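Local coordinates for uncharacterized protein 14 (Sulfolobus islandicus filamentous virus, PDB 2H36) that is of unknown function but belongs to the DUF1374 family, related to the archaeal-virus anti-CRISPR protein AcrID1, and so may counter a host CRISPR system, at residues A[37-42]-A[103-108]; A[48-53]-A[95-100]; A[71-76]-A[87-92]. One frame throughout, in Å; residues are numbered along the deposited sequence.

Contact 1: A[37-42]-A[103-108]; sequences EFKIKF and EVQGWR
Phe38 lays its ring over the backbone of Gly106, whose N sits 3.6 Å above the ring plane and over its centre. The ring atom Phe38 CE2 reaches Gly106 CA at 3.5 Å. CG of Phe38 is held between its own backbone N and carbonyl carbon (chi1 71°), and from there the ring covers Gly106. Val104 then meets the rim of that ring rather than its face, CG1 lying 3.8 Å from Phe38 CE1. The other methyl, Val104 CG2, lies 4.1 Å from Phe42 CE1, and these two side chains run side by side, pointing the same way. An aromatic residue covering a cross-strand glycine is the arrangement known as aromatic rescue of glycine, here in an antiparallel pairing of strands 37-42 and 98-109. Phe38 and Gly106 form one hydrogen-bonded pair and Ile40 and Val104 the next; the bond from Val104 N to Ile40 O measures 2.9 Å. Helix 19-30 covers this face, with Leu27 and Leu30 packed on Phe38. On the other face, the extended side chains of Lys39 and Glu103 cross obliquely, with Lys39 CE 3.4 Å from Glu103 OE2. Lys39 NZ stays 4.3 Å from Glu103 OE2, beyond salt-bridge range, although the opposite charges should still attract. Lys41, bent along its chain, lies beside the same glutamate and approaches Glu103 OE1 through CG.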
loop_
_atom_site.group_PDB
_atom_site.type_symbol
_atom_site.label_atom_id
_atom_site.label_comp_id
_atom_site.label_asym_id
_atom_site.label_seq_id
_atom_site.Cartn_x
_atom_site.Cartn_y
_atom_site.Cartn_z
ATOM N N GLU A 37 0.910 -1.910 -16.331
ATOM C CA GLU A 37 -0.198 -1.429 -15.502
ATOM C C GLU A 37 -1.022 -2.536 -14.859
ATOM O O GLU A 37 -1.264 -3.588 -15.464
ATOM C CB GLU A 37 -1.221 -0.582 -16.259
ATOM C CG GLU A 37 -2.057 -1.354 -17.269
ATOM C CD GLU A 37 -2.874 -0.457 -18.153
ATOM O OE1 GLU A 37 -3.475 0.513 -17.639
ATOM O OE2 GLU A 37 -2.917 -0.721 -19.368
ATOM N N PHE A 38 -1.467 -2.280 -13.639
ATOM C CA PHE A 38 -2.302 -3.217 -12.931
ATOM C C PHE A 38 -3.407 -2.417 -12.279
ATOM O O PHE A 38 -3.263 -1.214 -12.073
ATOM C CB PHE A 38 -1.498 -3.953 -11.846
ATOM C CG PHE A 38 -1.119 -3.081 -10.684
ATOM C CD1 PHE A 38 -1.973 -2.943 -9.595
ATOM C CD2 PHE A 38 0.080 -2.381 -10.690
ATOM C CE1 PHE A 38 -1.641 -2.109 -8.530
ATOM C CE2 PHE A 38 0.424 -1.555 -9.634
ATOM C CZ PHE A 38 -0.440 -1.412 -8.552
ATOM N N LYS A 39 -4.460 -3.136 -11.848
ATOM C CA LYS A 39 -5.555 -2.507 -11.118
ATOM C C LYS A 39 -6.124 -3.576 -10.203
ATOM O O LYS A 39 -6.504 -4.648 -10.681
ATOM C CB LYS A 39 -6.684 -2.005 -12.005
ATOM C CG LYS A 39 -7.904 -1.507 -11.259
ATOM C CD LYS A 39 -9.083 -1.332 -12.209
ATOM C CE LYS A 39 -10.291 -0.762 -11.477
ATOM N NZ LYS A 39 -11.525 -0.693 -12.346
ATOM N N ILE A 40 -6.259 -3.240 -8.905
ATOM C CA ILE A 40 -6.837 -4.191 -7.950
ATOM C C ILE A 40 -8.025 -3.546 -7.250
ATOM O O ILE A 40 -7.874 -2.500 -6.605
ATOM C CB ILE A 40 -5.924 -4.614 -6.801
ATOM C CG1 ILE A 40 -4.599 -5.148 -7.337
ATOM C CG2 ILE A 40 -6.619 -5.640 -5.920
ATOM C CD1 ILE A 40 -3.495 -5.273 -6.244
ATOM N N LYS A 41 -9.197 -4.168 -7.374
ATOM C CA LYS A 41 -10.411 -3.676 -6.706
ATOM C C LYS A 41 -10.830 -4.568 -5.547
ATOM O O LYS A 41 -10.858 -5.791 -5.673
ATOM C CB LYS A 41 -11.569 -3.603 -7.681
ATOM C CG LYS A 41 -11.830 -2.264 -8.314
ATOM C CD LYS A 41 -13.337 -2.166 -8.523
ATOM C CE LYS A 41 -13.731 -1.372 -9.744
ATOM N NZ LYS A 41 -15.068 -1.875 -10.205
ATOM N N PHE A 42 -11.177 -3.955 -4.419
ATOM C CA PHE A 42 -11.551 -4.711 -3.218
ATOM C C PHE A 42 -13.025 -4.631 -2.839
ATOM O O PHE A 42 -13.523 -3.553 -2.512
ATOM C CB PHE A 42 -10.749 -4.229 -2.004
ATOM C CG PHE A 42 -9.265 -4.465 -2.117
ATOM C CD1 PHE A 42 -8.417 -3.451 -2.558
ATOM C CD2 PHE A 42 -8.711 -5.695 -1.770
ATOM C CE1 PHE A 42 -7.039 -3.656 -2.657
ATOM C CE2 PHE A 42 -7.335 -5.910 -1.858
ATOM C CZ PHE A 42 -6.496 -4.884 -2.308
ATOM N N GLU A 103 -9.395 0.469 -3.617
ATOM C CA GLU A 103 -8.808 0.310 -4.940
ATOM C C GLU A 103 -7.388 0.805 -5.240
ATOM O O GLU A 103 -7.045 1.963 -4.973
ATOM C CB GLU A 103 -9.614 1.132 -5.960
ATOM C CG GLU A 103 -9.174 0.940 -7.403
ATOM C CD GLU A 103 -10.134 1.562 -8.414
ATOM O OE1 GLU A 103 -11.366 1.619 -8.150
ATOM O OE2 GLU A 103 -9.648 1.973 -9.497
ATOM N N VAL A 104 -6.563 -0.090 -5.774
ATOM C CA VAL A 104 -5.194 0.280 -6.108
ATOM C C VAL A 104 -4.991 0.146 -7.610
ATOM O O VAL A 104 -5.471 -0.804 -8.248
ATOM C CB VAL A 104 -4.116 -0.581 -5.404
ATOM C CG1 VAL A 104 -2.733 0.067 -5.578
ATOM C CG2 VAL A 104 -4.425 -0.767 -3.929
ATOM N N GLN A 105 -4.253 1.096 -8.165
ATOM C CA GLN A 105 -4.035 1.168 -9.575
ATOM C C GLN A 105 -2.602 1.599 -9.781
ATOM O O GLN A 105 -2.074 2.405 -9.006
ATOM C CB GLN A 105 -4.958 2.223 -10.115
ATOM C CG GLN A 105 -5.261 2.129 -11.568
ATOM C CD GLN A 105 -6.549 2.833 -11.864
ATOM O OE1 GLN A 105 -6.919 3.788 -11.165
ATOM N NE2 GLN A 105 -7.260 2.365 -12.884
ATOM N N GLY A 106 -1.966 1.053 -10.812
ATOM C CA GLY A 106 -0.612 1.441 -11.168
ATOM C C GLY A 106 -0.476 1.627 -12.661
ATOM O O GLY A 106 -1.151 0.953 -13.443
ATOM N N TRP A 107 0.385 2.554 -13.063
ATOM C CA TRP A 107 0.696 2.763 -14.483
ATOM C C TRP A 107 1.932 3.659 -14.632
ATOM O O TRP A 107 2.386 4.270 -13.653
ATOM C CB TRP A 107 -0.524 3.306 -15.266
ATOM C CG TRP A 107 -0.957 4.697 -14.898
ATOM C CD1 TRP A 107 -0.675 5.844 -15.577
ATOM C CD2 TRP A 107 -1.752 5.088 -13.762
ATOM N NE1 TRP A 107 -1.233 6.927 -14.940
ATOM C CE2 TRP A 107 -1.904 6.494 -13.826
ATOM C CE3 TRP A 107 -2.339 4.388 -12.687
ATOM C CZ2 TRP A 107 -2.612 7.219 -12.855
ATOM C CZ3 TRP A 107 -3.045 5.107 -11.726
ATOM C CH2 TRP A 107 -3.176 6.511 -11.819
ATOM N N ARG A 108 2.480 3.710 -15.848
ATOM C CA ARG A 108 3.635 4.550 -16.160
ATOM C C ARG A 108 3.310 5.598 -17.233
ATOM O O ARG A 108 2.506 5.349 -18.122
ATOM C CB ARG A 108 4.820 3.686 -16.592
ATOM C CG ARG A 108 5.225 2.631 -15.584
ATOM C CD ARG A 108 6.321 1.733 -16.116
ATOM N NE ARG A 108 6.441 0.504 -15.331
ATOM C CZ ARG A 108 7.305 0.329 -14.332
ATOM N NH1 ARG A 108 8.132 1.305 -13.991
ATOM N NH2 ARG A 108 7.350 -0.819 -13.666
#

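Contact 2: A[48-53]-A[95-100]; sequences VTEEEY and EDNKIY
Val48 and Ile99 meet where strand 45-49 gives way to helix 50-55, a junction closed by a capping box between Thr49 and Glu52. The backbone bonding between the segments is uneven. Ile99 N donates to Val48 O at 2.6 Å, whereas the return bond from Val48 N to Ile99 O is bent and weak. One step on, Thr49 and Lys98 face each other as a non-hydrogen-bonded antiparallel pair, and beyond them Glu50 N makes a weak bond to Asn97 O. The apolar contacts gather round Ile99. Val48 CG1 lies 3.8 Å from Ile99 CB, while the far methyl, Ile99 CD1, touches Tyr53 CD1 at 3.6 Å. With chi1 at -176°, Tyr53 CG stands anti to its backbone N and likewise comes within 3.6 Å of Ile99 CD1, the two side chains crossing at about a right angle; Tyr92 and Lys94 of strand 85-94 also touch Ile99. Among the polar side chains, the carboxylate of Glu50 passes obliquely over Asn97, near its CA and CB, and its OE2 forms a salt bridge with Lys94. The hydroxyl of Tyr53 is bonded to Asp74. Within the cap, Glu52 N donates to Thr49 OG1 at 3.1 Å; reciprocally, Thr49 N bonds to Glu52 OE1 at 3.2 Å, meeting that oxygen from above the carboxylate plane, 59° out of it.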
loop_
_atom_site.group_PDB
_atom_site.type_symbol
_atom_site.label_atom_id
_atom_site.label_comp_id
_atom_site.label_asym_id
_atom_site.label_seq_id
_atom_site.Cartn_x
_atom_site.Cartn_y
_atom_site.Cartn_z
ATOM N N VAL A 48 -5.867 -1.066 6.982
ATOM C CA VAL A 48 -4.447 -0.816 7.120
ATOM C C VAL A 48 -4.229 0.381 8.029
ATOM O O VAL A 48 -5.068 1.260 8.115
ATOM C CB VAL A 48 -3.954 -0.590 5.645
ATOM C CG1 VAL A 48 -3.429 0.832 5.378
ATOM C CG2 VAL A 48 -2.949 -1.646 5.256
ATOM N N THR A 49 -3.115 0.407 8.738
ATOM C CA THR A 49 -2.879 1.513 9.658
ATOM C C THR A 49 -2.173 2.614 8.890
ATOM O O THR A 49 -1.672 2.365 7.792
ATOM C CB THR A 49 -2.086 1.080 10.902
ATOM O OG1 THR A 49 -0.694 1.012 10.587
ATOM C CG2 THR A 49 -2.558 -0.276 11.361
ATOM N N GLU A 50 -2.157 3.827 9.446
ATOM C CA GLU A 50 -1.536 4.973 8.776
ATOM C C GLU A 50 -0.071 4.685 8.433
ATOM O O GLU A 50 0.374 4.945 7.309
ATOM C CB GLU A 50 -1.661 6.245 9.625
ATOM C CG GLU A 50 -3.064 6.855 9.648
ATOM C CD GLU A 50 -3.299 7.817 10.829
ATOM O OE1 GLU A 50 -2.980 7.461 11.999
ATOM O OE2 GLU A 50 -3.836 8.926 10.591
ATOM N N GLU A 51 0.662 4.118 9.390
ATOM C CA GLU A 51 2.073 3.837 9.165
ATOM C C GLU A 51 2.268 2.621 8.259
ATOM O O GLU A 51 3.216 2.590 7.475
ATOM C CB GLU A 51 2.894 3.880 10.463
ATOM C CG GLU A 51 2.737 2.711 11.406
ATOM C CD GLU A 51 3.903 2.671 12.390
ATOM O OE1 GLU A 51 5.059 2.655 11.905
ATOM O OE2 GLU A 51 3.678 2.663 13.635
ATOM N N GLU A 52 1.280 1.693 8.290
ATOM C CA GLU A 52 1.390 0.545 7.389
ATOM C C GLU A 52 1.285 1.124 5.962
ATOM O O GLU A 52 2.020 0.707 5.057
ATOM C CB GLU A 52 0.258 -0.448 7.645
ATOM C CG GLU A 52 0.652 -1.656 8.484
ATOM C CD GLU A 52 -0.549 -2.515 8.900
ATOM O OE1 GLU A 52 -1.627 -2.401 8.274
ATOM O OE2 GLU A 52 -0.414 -3.305 9.857
ATOM N N TYR A 53 0.383 2.094 5.790
ATOM C CA TYR A 53 0.144 2.770 4.517
ATOM C C TYR A 53 1.341 3.585 4.042
ATOM O O TYR A 53 1.601 3.668 2.846
ATOM C CB TYR A 53 -1.078 3.686 4.644
ATOM C CG TYR A 53 -1.519 4.399 3.367
ATOM C CD1 TYR A 53 -1.417 5.782 3.253
ATOM C CD2 TYR A 53 -2.062 3.687 2.293
ATOM C CE1 TYR A 53 -1.827 6.445 2.101
ATOM C CE2 TYR A 53 -2.478 4.332 1.130
ATOM C CZ TYR A 53 -2.360 5.721 1.034
ATOM O OH TYR A 53 -2.779 6.386 -0.115
ATOM N N GLU A 95 -11.244 5.863 8.558
ATOM C CA GLU A 95 -11.990 6.133 9.777
ATOM C C GLU A 95 -11.696 5.460 11.129
ATOM O O GLU A 95 -12.064 4.297 11.367
ATOM C CB GLU A 95 -13.518 6.055 9.538
ATOM C CG GLU A 95 -14.117 4.677 9.190
ATOM C CD GLU A 95 -15.639 4.681 9.395
ATOM O OE1 GLU A 95 -16.364 4.711 8.366
ATOM O OE2 GLU A 95 -16.106 4.693 10.576
ATOM N N ASP A 96 -10.802 5.888 11.876
ATOM C CA ASP A 96 -10.001 7.032 11.605
ATOM C C ASP A 96 -8.714 6.501 12.120
ATOM O O ASP A 96 -8.683 5.624 12.956
ATOM C CB ASP A 96 -10.452 8.432 11.920
ATOM C CG ASP A 96 -9.774 9.438 11.069
ATOM O OD1 ASP A 96 -8.573 9.247 10.821
ATOM O OD2 ASP A 96 -10.436 10.395 10.632
ATOM N N ASN A 97 -7.649 6.994 11.379
ATOM C CA ASN A 97 -6.330 6.446 11.779
ATOM C C ASN A 97 -6.172 5.047 11.127
ATOM O O ASN A 97 -5.038 4.552 10.984
ATOM C CB ASN A 97 -5.699 6.603 13.216
ATOM C CG ASN A 97 -6.509 7.529 14.176
ATOM O OD1 ASN A 97 -7.294 8.391 13.758
ATOM N ND2 ASN A 97 -6.269 7.357 15.483
ATOM N N LYS A 98 -7.303 4.505 10.585
ATOM C CA LYS A 98 -7.210 3.182 9.955
ATOM C C LYS A 98 -7.685 3.458 8.538
ATOM O O LYS A 98 -8.745 4.042 8.324
ATOM C CB LYS A 98 -8.004 2.000 10.549
ATOM C CG LYS A 98 -8.416 2.077 12.006
ATOM C CD LYS A 98 -7.247 2.149 12.962
ATOM C CE LYS A 98 -7.737 2.874 14.248
ATOM N NZ LYS A 98 -6.531 3.408 15.007
ATOM N N ILE A 99 -6.894 3.025 7.572
ATOM C CA ILE A 99 -7.155 3.293 6.168
ATOM C C ILE A 99 -7.771 2.071 5.495
ATOM O O ILE A 99 -7.222 0.972 5.554
ATOM C CB ILE A 99 -5.861 3.751 5.471
ATOM C CG1 ILE A 99 -5.347 5.011 6.170
ATOM C CG2 ILE A 99 -6.080 3.958 3.972
ATOM C CD1 ILE A 99 -4.094 5.552 5.602
ATOM N N TYR A 100 -8.929 2.286 4.876
ATOM C CA TYR A 100 -9.690 1.225 4.229
ATOM C C TYR A 100 -9.600 1.416 2.736
ATOM O O TYR A 100 -10.367 2.201 2.168
ATOM C CB TYR A 100 -11.156 1.245 4.680
ATOM C CG TYR A 100 -11.338 0.967 6.159
ATOM C CD1 TYR A 100 -11.292 2.006 7.088
ATOM C CD2 TYR A 100 -11.537 -0.333 6.630
ATOM C CE1 TYR A 100 -11.442 1.769 8.443
ATOM C CE2 TYR A 100 -11.690 -0.586 8.002
ATOM C CZ TYR A 100 -11.640 0.478 8.902
ATOM O OH TYR A 100 -11.787 0.270 10.258
#

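Contact 3: A[71-76]-A[87-92]; sequences ITIDQY and KLEFTY
Thr72 packs against the face of the Tyr92 ring in a CH-pi contact, its CB 3.7 Å from the ring centroid and displaced toward the rim. CG of Tyr92 lies between its backbone N and carbonyl carbon (chi1 71°), and from there the ring lies against Thr72 CB. Asp74 OD2 reaches the edge of the same ring, 3.9 Å from Tyr92 CE1. Farther along this well-packed face, Tyr76 CD1 lies 4.3 Å from Phe90 CD1, at the edge of the Phe90 ring. The two strands form an antiparallel beta hairpin, with backbone bonds in both directions at Thr72-Tyr92, Asp74-Phe90 and Tyr76-Leu88. The opposite face is more exposed and more polar. There Gln75 NE2 donates to Glu89 OE1 at 3.0 Å, using the oxygen's anti lone pair, with the acceptor close to the amide plane. Ile73 CG2 rests 3.6 Å from Glu89 CD, and Ile71 CG2 meets Thr91 CG2. On the packed face Asp74 is buried among aromatic side chains; Tyr53 OH satisfies its OD2, where Tyr76 OH also lies, at a doubtfully short distance. Such burial would tend to raise the pKa of the carboxylate, an effect that the hydroxyl bonding may partly offset.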
loop_
_atom_site.group_PDB
_atom_site.type_symbol
_atom_site.label_atom_id
_atom_site.label_comp_id
_atom_site.label_asym_id
_atom_site.label_seq_id
_atom_site.Cartn_x
_atom_site.Cartn_y
_atom_site.Cartn_z
ATOM N N ILE A 71 -14.419 9.587 0.597
ATOM C CA ILE A 71 -13.309 9.024 -0.176
ATOM C C ILE A 71 -12.107 9.864 -0.599
ATOM O O ILE A 71 -12.255 11.024 -0.966
ATOM C CB ILE A 71 -14.030 8.496 -1.457
ATOM C CG1 ILE A 71 -15.185 7.573 -1.074
ATOM C CG2 ILE A 71 -13.045 7.773 -2.406
ATOM C CD1 ILE A 71 -16.268 7.474 -2.122
ATOM N N THR A 72 -10.928 9.248 -0.577
ATOM C CA THR A 72 -9.688 9.907 -0.954
ATOM C C THR A 72 -8.990 9.179 -2.088
ATOM O O THR A 72 -8.497 8.064 -1.913
ATOM C CB THR A 72 -8.698 9.920 0.232
ATOM O OG1 THR A 72 -9.289 10.580 1.361
ATOM C CG2 THR A 72 -7.372 10.593 -0.152
ATOM N N ILE A 73 -8.845 9.865 -3.225
ATOM C CA ILE A 73 -8.143 9.230 -4.345
ATOM C C ILE A 73 -6.757 9.833 -4.119
ATOM O O ILE A 73 -6.594 11.052 -4.067
ATOM C CB ILE A 73 -8.781 9.482 -5.748
ATOM C CG1 ILE A 73 -10.104 8.734 -5.851
ATOM C CG2 ILE A 73 -7.829 9.050 -6.862
ATOM C CD1 ILE A 73 -11.133 9.456 -6.619
ATOM N N ASP A 74 -5.792 8.932 -3.852
ATOM C CA ASP A 74 -4.475 9.418 -3.508
ATOM C C ASP A 74 -3.499 8.972 -4.581
ATOM O O ASP A 74 -3.379 7.775 -4.877
ATOM C CB ASP A 74 -4.223 8.826 -2.128
ATOM C CG ASP A 74 -3.124 9.532 -1.382
ATOM O OD1 ASP A 74 -2.738 10.640 -1.829
ATOM O OD2 ASP A 74 -2.659 8.978 -0.349
ATOM N N GLN A 75 -2.791 9.924 -5.166
ATOM C CA GLN A 75 -1.865 9.578 -6.229
ATOM C C GLN A 75 -0.385 9.809 -5.877
ATOM O O GLN A 75 -0.019 10.827 -5.284
ATOM C CB GLN A 75 -2.258 10.329 -7.489
ATOM C CG GLN A 75 -1.530 9.874 -8.718
ATOM C CD GLN A 75 -2.159 10.421 -9.974
ATOM O OE1 GLN A 75 -1.530 11.184 -10.711
ATOM N NE2 GLN A 75 -3.416 10.043 -10.224
ATOM N N TYR A 76 0.459 8.853 -6.257
ATOM C CA TYR A 76 1.894 8.900 -5.967
ATOM C C TYR A 76 2.758 8.777 -7.219
ATOM O O TYR A 76 2.432 8.023 -8.137
ATOM C CB TYR A 76 2.246 7.834 -4.939
ATOM C CG TYR A 76 1.610 8.152 -3.609
ATOM C CD1 TYR A 76 0.297 7.751 -3.326
ATOM C CD2 TYR A 76 2.295 8.911 -2.650
ATOM C CE1 TYR A 76 -0.302 8.073 -2.122
ATOM C CE2 TYR A 76 1.699 9.233 -1.443
ATOM C CZ TYR A 76 0.401 8.812 -1.190
ATOM O OH TYR A 76 -0.189 9.119 0.008
ATOM N N LYS A 87 3.053 6.116 -11.774
ATOM C CA LYS A 87 1.903 6.552 -10.980
ATOM C C LYS A 87 1.169 5.438 -10.255
ATOM O O LYS A 87 0.601 4.552 -10.889
ATOM C CB LYS A 87 0.857 7.230 -11.859
ATOM C CG LYS A 87 1.372 8.393 -12.689
ATOM C CD LYS A 87 1.370 9.663 -11.890
ATOM C CE LYS A 87 2.124 10.752 -12.602
ATOM N NZ LYS A 87 2.035 12.026 -11.832
ATOM N N LEU A 88 1.195 5.489 -8.926
ATOM C CA LEU A 88 0.481 4.532 -8.085
ATOM C C LEU A 88 -0.696 5.337 -7.548
ATOM O O LEU A 88 -0.532 6.502 -7.191
ATOM C CB LEU A 88 1.432 3.925 -7.061
ATOM C CG LEU A 88 0.808 3.073 -5.962
ATOM C CD1 LEU A 88 0.279 1.781 -6.561
ATOM C CD2 LEU A 88 1.837 2.799 -4.897
ATOM N N GLU A 89 -1.869 4.714 -7.464
ATOM C CA GLU A 89 -3.059 5.427 -6.986
ATOM C C GLU A 89 -3.926 4.596 -6.052
ATOM O O GLU A 89 -4.371 3.507 -6.428
ATOM C CB GLU A 89 -3.879 5.872 -8.184
ATOM C CG GLU A 89 -5.173 6.565 -7.839
ATOM C CD GLU A 89 -5.917 7.021 -9.091
ATOM O OE1 GLU A 89 -5.560 8.093 -9.642
ATOM O OE2 GLU A 89 -6.851 6.299 -9.526
ATOM N N PHE A 90 -4.168 5.106 -4.841
ATOM C CA PHE A 90 -5.042 4.422 -3.866
ATOM C C PHE A 90 -6.364 5.109 -3.586
ATOM O O PHE A 90 -6.382 6.266 -3.152
ATOM C CB PHE A 90 -4.393 4.345 -2.493
ATOM C CG PHE A 90 -3.126 3.533 -2.455
ATOM C CD1 PHE A 90 -1.892 4.126 -2.715
ATOM C CD2 PHE A 90 -3.158 2.186 -2.122
ATOM C CE1 PHE A 90 -0.724 3.387 -2.665
ATOM C CE2 PHE A 90 -1.986 1.447 -2.067
ATOM C CZ PHE A 90 -0.770 2.048 -2.341
ATOM N N THR A 91 -7.462 4.331 -3.715
ATOM C CA THR A 91 -8.777 4.914 -3.465
ATOM C C THR A 91 -9.103 4.368 -2.090
ATOM O O THR A 91 -9.063 3.158 -1.891
ATOM C CB THR A 91 -9.861 4.494 -4.447
ATOM O OG1 THR A 91 -9.542 5.006 -5.739
ATOM C CG2 THR A 91 -11.197 5.048 -4.026
ATOM N N TYR A 92 -9.403 5.244 -1.137
ATOM C CA TYR A 92 -9.715 4.779 0.215
ATOM C C TYR A 92 -10.489 5.670 1.179
ATOM O O TYR A 92 -10.334 6.894 1.189
ATOM C CB TYR A 92 -8.429 4.570 1.018
ATOM C CG TYR A 92 -7.693 5.833 1.420
ATOM C CD1 TYR A 92 -6.534 6.231 0.749
ATOM C CD2 TYR A 92 -8.128 6.607 2.499
ATOM C CE1 TYR A 92 -5.840 7.378 1.130
ATOM C CE2 TYR A 92 -7.448 7.758 2.881
ATOM C CZ TYR A 92 -6.303 8.133 2.196
ATOM O OH TYR A 92 -5.625 9.265 2.579
#

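How the contacts relate
All three contacts belong to one antiparallel sheet, and strand 98-109 carries both contact 1 and contact 2, whose centres lie about 19 Å apart on opposite sides of the chain's centre. Contact 3 adjoins contact 1, about 10 Å away between centres: Glu103 O lies 2.7 Å from Thr91 N, a probable hydrogen bond, so strand 98-109 is flanked by strands 37-42 and 85-94. Between contacts 2 and 3, about 13 Å apart between centres, the link runs largely through Tyr53. Its OH is 2.6 Å from Asp74 OD2, and its ring packs edge-to-face with those of Phe90 and Tyr92, tying helix 50-55 to the hairpin.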